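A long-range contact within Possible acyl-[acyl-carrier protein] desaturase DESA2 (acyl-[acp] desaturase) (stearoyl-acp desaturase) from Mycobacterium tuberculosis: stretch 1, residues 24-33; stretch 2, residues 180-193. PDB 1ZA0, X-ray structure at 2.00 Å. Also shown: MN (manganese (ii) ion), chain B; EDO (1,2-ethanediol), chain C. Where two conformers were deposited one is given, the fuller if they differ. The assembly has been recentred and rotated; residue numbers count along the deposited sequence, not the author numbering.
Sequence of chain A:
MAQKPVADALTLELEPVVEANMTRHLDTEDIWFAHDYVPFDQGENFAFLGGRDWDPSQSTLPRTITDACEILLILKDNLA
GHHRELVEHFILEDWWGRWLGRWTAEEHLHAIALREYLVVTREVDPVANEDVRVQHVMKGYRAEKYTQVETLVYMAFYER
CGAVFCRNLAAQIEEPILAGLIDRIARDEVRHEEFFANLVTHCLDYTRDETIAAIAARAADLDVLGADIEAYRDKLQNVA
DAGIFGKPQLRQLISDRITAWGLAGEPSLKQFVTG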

# COMPACT_ATOMS: atom_id res chain seq x y z
N ARG A 24 -20.68 3.97 0.64
CA ARG A 24 -20.10 3.60 1.91
C ARG A 24 -18.80 4.38 2.23
O ARG A 24 -18.60 4.89 3.34
N HIS A 25 -17.91 4.43 1.26
CA HIS A 25 -16.55 5.00 1.50
C HIS A 25 -16.70 6.48 1.90
O HIS A 25 -16.31 6.89 2.98
N LEU A 26 -17.45 7.23 1.11
CA LEU A 26 -17.80 8.63 1.48
C LEU A 26 -18.50 8.86 2.80
O LEU A 26 -18.14 9.79 3.56
N ASP A 27 -19.49 8.02 3.15
CA ASP A 27 -20.29 8.24 4.38
C ASP A 27 -19.51 7.88 5.63
O ASP A 27 -19.84 8.32 6.71
N THR A 28 -18.50 7.04 5.50
CA THR A 28 -17.63 6.67 6.62
C THR A 28 -16.22 7.33 6.55
O THR A 28 -15.35 6.99 7.33
N GLU A 29 -16.03 8.26 5.63
CA GLU A 29 -14.74 8.94 5.49
C GLU A 29 -14.38 9.70 6.78
O GLU A 29 -15.26 10.17 7.53
N ASP A 30 -13.09 9.77 7.07
CA ASP A 30 -12.59 10.57 8.20
C ASP A 30 -11.24 11.19 7.74
O ASP A 30 -10.17 10.60 7.95
N ILE A 31 -11.36 12.34 7.10
CA ILE A 31 -10.37 12.93 6.20
C ILE A 31 -9.22 13.43 7.01
O ILE A 31 -9.42 13.99 8.02
N TRP A 32 -8.01 13.14 6.57
CA TRP A 32 -6.78 13.70 7.16
C TRP A 32 -5.94 14.39 6.07
O TRP A 32 -6.16 14.17 4.89
N PHE A 33 -5.02 15.26 6.51
CA PHE A 33 -4.14 16.02 5.62
C PHE A 33 -2.70 15.66 5.95
O PHE A 33 -2.37 15.52 7.10
N GLY A 180 1.48 7.87 14.00
CA GLY A 180 0.22 8.43 13.60
C GLY A 180 -0.01 8.46 12.09
O GLY A 180 -1.08 8.09 11.59
N LEU A 181 1.02 8.87 11.39
CA LEU A 181 1.00 8.96 9.93
C LEU A 181 0.81 7.59 9.29
O LEU A 181 -0.07 7.38 8.43
N ILE A 182 1.66 6.62 9.69
CA ILE A 182 1.57 5.30 9.15
C ILE A 182 0.23 4.61 9.52
O ILE A 182 -0.33 3.88 8.72
N ASP A 183 -0.23 4.83 10.73
CA ASP A 183 -1.54 4.31 11.12
C ASP A 183 -2.68 4.90 10.22
O ASP A 183 -3.59 4.17 9.87
N ARG A 184 -2.64 6.20 9.89
CA ARG A 184 -3.63 6.78 8.95
C ARG A 184 -3.58 6.06 7.61
O ARG A 184 -4.63 5.71 7.05
N ILE A 185 -2.38 5.88 7.07
CA ILE A 185 -2.16 5.18 5.81
C ILE A 185 -2.71 3.74 5.86
O ILE A 185 -3.45 3.29 4.91
N ALA A 186 -2.39 3.04 6.96
CA ALA A 186 -2.85 1.65 7.14
C ALA A 186 -4.38 1.57 7.07
O ALA A 186 -4.90 0.63 6.44
N ARG A 187 -5.06 2.49 7.73
CA ARG A 187 -6.53 2.56 7.74
C ARG A 187 -7.13 2.84 6.35
O ARG A 187 -8.21 2.29 6.00
N ASP A 188 -6.46 3.65 5.56
CA ASP A 188 -6.84 3.87 4.18
C ASP A 188 -6.63 2.59 3.39
O ASP A 188 -7.51 2.24 2.62
N GLU A 189 -5.53 1.87 3.60
CA GLU A 189 -5.28 0.68 2.86
C GLU A 189 -6.33 -0.43 3.15
O GLU A 189 -6.69 -1.18 2.22
N VAL A 190 -6.82 -0.51 4.39
CA VAL A 190 -7.90 -1.42 4.74
C VAL A 190 -9.17 -1.12 3.90
O VAL A 190 -9.85 -2.03 3.37
N ARG A 191 -9.45 0.15 3.81
CA ARG A 191 -10.55 0.67 3.02
C ARG A 191 -10.39 0.42 1.53
O ARG A 191 -11.37 0.06 0.84
N HIS A 192 -9.14 0.52 1.02
CA HIS A 192 -8.86 0.28 -0.36
C HIS A 192 -9.11 -1.22 -0.68
O HIS A 192 -9.74 -1.61 -1.72
N GLU A 193 -8.54 -2.05 0.17
CA GLU A 193 -8.68 -3.45 -0.00
C GLU A 193 -10.19 -3.87 -0.00
O GLU A 193 -10.57 -4.75 -0.78

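The contact sets one face of a helix, Arg184, Asp188 and Arg191, against a helix end and the irregular chain that follows it. All three residues start with chi1 in m and point CA-to-CB toward the first stretch; Arg184 then turns at chi2 and Arg191 at chi3, while Asp188 stops short.

Arg191 runs m, t, p, with chi4 at 84°, and the turn at chi3 brings the guanidinium to the place where the first helix gives out. There Arg191 NH2 donates to His25 O at 2.9 Å and Arg191 NH1 to Thr28 OG1 at 3.0 Å, so one planar group reads a backbone carbonyl and a side-chain hydroxyl together. Thr28 takes p, which also lets its OG1 donate back to Arg24 O at 2.7 Å; the hydroxyl thus gives to the preceding turn and receives from the other stretch. His25, in t with chi2 at 109°, starts sideways but swings its ring in, so that Arg191 NH2 lies over one ring face, 3.2 Å from His25 CD2. At the ring edge, His25 CE1 lies 4.4 Å from His192 CD2.

Water 1 joins the same corner. It accepts from Arg24 NH2 at 2.9 Å, donates to Arg191 O at 2.8 Å, and is hydrogen-bonded to His25 ND1 at 2.8 Å.

At the other end Trp32 is the buried plug. Chi1 in p and chi2 at -79° lay the indole against the helix: Arg184 CB sits over its face, 3.6 Å from the centroid of the five-membered ring, while Trp32 CZ2 meets Ile185 CG1 at 4.1 Å. The same pose aims the indole nitrogen along the ring plane, and Trp32 NE1 donates to Asp188 OD2 at 3.0 Å. Asp188 needs only a short reach, with chi2 at -21°; its other oxygen, OD1, accepts from 1,2-ethanediol O2 at 2.7 Å. That diol, probably from the crystallisation liquor, also accepts from Trp32 N through its O1 at 3.0 Å.

Arg184, in m, m, t, covers the tryptophan with its aliphatic base, then sends its guanidinium on to Asp30. The salt bridge, Arg184 NH2 to Asp30 OD2, is long at 3.7 Å. Water 2 adds a bridge, accepting from Arg184 NH2 at 2.9 Å and donating to Asp30 O at 2.7 Å.

Turned away from the contact at its CA-to-CB bond, His192 binds manganese through ND1 at 2.3 Å, and Glu189 OE2 binds the metal at 2.1 Å. One helix thus serves both the interface and the metal site.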

# COMPACT_ATOMS: atom_id res chain seq x y z
CB ARG A 24 -19.79 2.11 1.91
CG ARG A 24 -19.30 1.59 3.22
CD ARG A 24 -18.82 0.17 3.19
NE ARG A 24 -18.02 -0.11 2.02
CZ ARG A 24 -16.78 0.32 1.80
NH1 ARG A 24 -16.19 1.04 2.73
NH2 ARG A 24 -16.12 -0.01 0.68
CB HIS A 25 -15.71 4.75 0.27
CG HIS A 25 -14.26 5.14 0.40
ND1 HIS A 25 -13.24 4.20 0.49
CD2 HIS A 25 -13.67 6.35 0.45
CE1 HIS A 25 -12.08 4.83 0.55
NE2 HIS A 25 -12.30 6.14 0.54
CB LEU A 26 -18.59 9.29 0.35
CG LEU A 26 -17.87 9.45 -0.99
CD1 LEU A 26 -18.79 10.01 -2.04
CD2 LEU A 26 -16.70 10.35 -0.87
CB ASP A 27 -21.61 7.42 4.39
CG ASP A 27 -22.64 7.87 3.28
OD1 ASP A 27 -22.48 8.90 2.56
OD2 ASP A 27 -23.66 7.17 3.04
CB THR A 28 -17.49 5.15 6.74
OG1 THR A 28 -16.97 4.58 5.53
CG2 THR A 28 -18.97 4.48 6.98
CB GLU A 29 -14.78 9.89 4.31
CG GLU A 29 -15.59 11.15 4.52
CD GLU A 29 -15.80 11.93 3.23
OE1 GLU A 29 -15.37 11.48 2.12
OE2 GLU A 29 -16.41 13.02 3.32
CB ASP A 30 -12.39 9.65 9.41
CG ASP A 30 -11.92 10.39 10.66
OD1 ASP A 30 -12.04 11.64 10.76
OD2 ASP A 30 -11.40 9.76 11.60
CB ILE A 31 -11.03 14.08 5.34
CG1 ILE A 31 -12.09 13.51 4.40
CG2 ILE A 31 -10.03 14.90 4.50
CD1 ILE A 31 -11.72 12.24 3.69
CB TRP A 32 -5.99 12.60 7.87
CG TRP A 32 -5.47 11.50 7.01
CD1 TRP A 32 -6.16 10.43 6.53
CD2 TRP A 32 -4.10 11.29 6.61
NE1 TRP A 32 -5.33 9.58 5.83
CE2 TRP A 32 -4.05 10.09 5.86
CE3 TRP A 32 -2.91 12.01 6.80
CZ2 TRP A 32 -2.89 9.60 5.31
CZ3 TRP A 32 -1.77 11.53 6.26
CH2 TRP A 32 -1.76 10.34 5.49
CB PHE A 33 -4.42 17.52 5.81
CG PHE A 33 -5.83 17.89 5.52
CD1 PHE A 33 -6.25 18.07 4.21
CD2 PHE A 33 -6.77 18.03 6.57
CE1 PHE A 33 -7.60 18.38 3.95
CE2 PHE A 33 -8.12 18.31 6.29
CZ PHE A 33 -8.52 18.50 4.99
CB LEU A 181 2.31 9.59 9.46
CG LEU A 181 2.42 9.97 7.96
CD1 LEU A 181 3.66 10.86 7.82
CD2 LEU A 181 2.61 8.80 7.10
CB ILE A 182 2.76 4.40 9.52
CG1 ILE A 182 4.10 5.02 9.07
CG2 ILE A 182 2.60 3.05 8.85
CD1 ILE A 182 4.25 5.24 7.49
CB ASP A 183 -1.78 4.68 12.57
CG ASP A 183 -3.14 4.36 13.04
OD1 ASP A 183 -3.39 3.17 13.35
OD2 ASP A 183 -3.98 5.25 13.16
CB ARG A 184 -3.49 8.30 8.75
CG ARG A 184 -4.00 9.19 9.87
CD ARG A 184 -5.55 9.24 10.12
NE ARG A 184 -5.87 10.37 11.01
CZ ARG A 184 -7.03 11.03 11.09
NH1 ARG A 184 -7.13 12.04 11.95
NH2 ARG A 184 -8.08 10.71 10.34
CB ILE A 185 -0.68 5.16 5.43
CG1 ILE A 185 -0.18 6.58 5.12
CG2 ILE A 185 -0.43 4.26 4.21
CD1 ILE A 185 1.33 6.62 4.71
CB ALA A 186 -2.39 1.09 8.41
CB ARG A 187 -7.01 3.58 8.73
CG ARG A 187 -6.74 3.20 10.15
CD ARG A 187 -7.14 4.26 11.18
NE ARG A 187 -6.47 3.98 12.46
CZ ARG A 187 -6.84 3.02 13.31
NH1 ARG A 187 -7.95 2.28 13.08
NH2 ARG A 187 -6.13 2.84 14.42
CB ASP A 188 -6.06 5.01 3.51
CG ASP A 188 -6.49 6.37 3.98
OD1 ASP A 188 -7.62 6.60 4.51
OD2 ASP A 188 -5.72 7.35 3.81
CB GLU A 189 -3.88 0.10 3.13
CG GLU A 189 -2.72 1.07 2.93
CD GLU A 189 -2.44 1.41 1.48
OE1 GLU A 189 -1.27 1.12 1.02
OE2 GLU A 189 -3.32 2.02 0.82
CB VAL A 190 -8.15 -1.42 6.26
CG1 VAL A 190 -9.51 -2.08 6.63
CG2 VAL A 190 -6.96 -2.08 7.01
CB ARG A 191 -10.79 2.13 3.35
CG ARG A 191 -11.36 2.32 4.70
CD ARG A 191 -11.26 3.76 5.22
NE ARG A 191 -11.85 4.79 4.36
CZ ARG A 191 -13.16 5.11 4.37
NH1 ARG A 191 -14.03 4.41 5.07
NH2 ARG A 191 -13.62 6.10 3.61
CB HIS A 192 -7.42 0.72 -0.69
CG HIS A 192 -7.19 2.22 -0.64
ND1 HIS A 192 -5.96 2.80 -0.92
CD2 HIS A 192 -8.02 3.23 -0.25
CE1 HIS A 192 -6.09 4.13 -0.80
NE2 HIS A 192 -7.30 4.41 -0.35
CB GLU A 193 -7.86 -4.25 1.03
CG GLU A 193 -7.95 -5.76 0.76
CD GLU A 193 -7.77 -6.66 1.97
OE1 GLU A 193 -7.44 -6.15 3.08
OE2 GLU A 193 -7.91 -7.92 1.80
MN MN B . -3.87 1.78 -1.15
C1 EDO C . -7.40 10.58 3.22
O1 EDO C . -7.83 11.72 3.91
C2 EDO C . -8.42 9.47 3.36
O2 EDO C . -8.67 9.11 4.71
O HOH W 1 -13.72 1.54 1.00
O HOH W 2 -8.62 8.51 8.60
O HOH W 3 -1.99 0.96 -1.87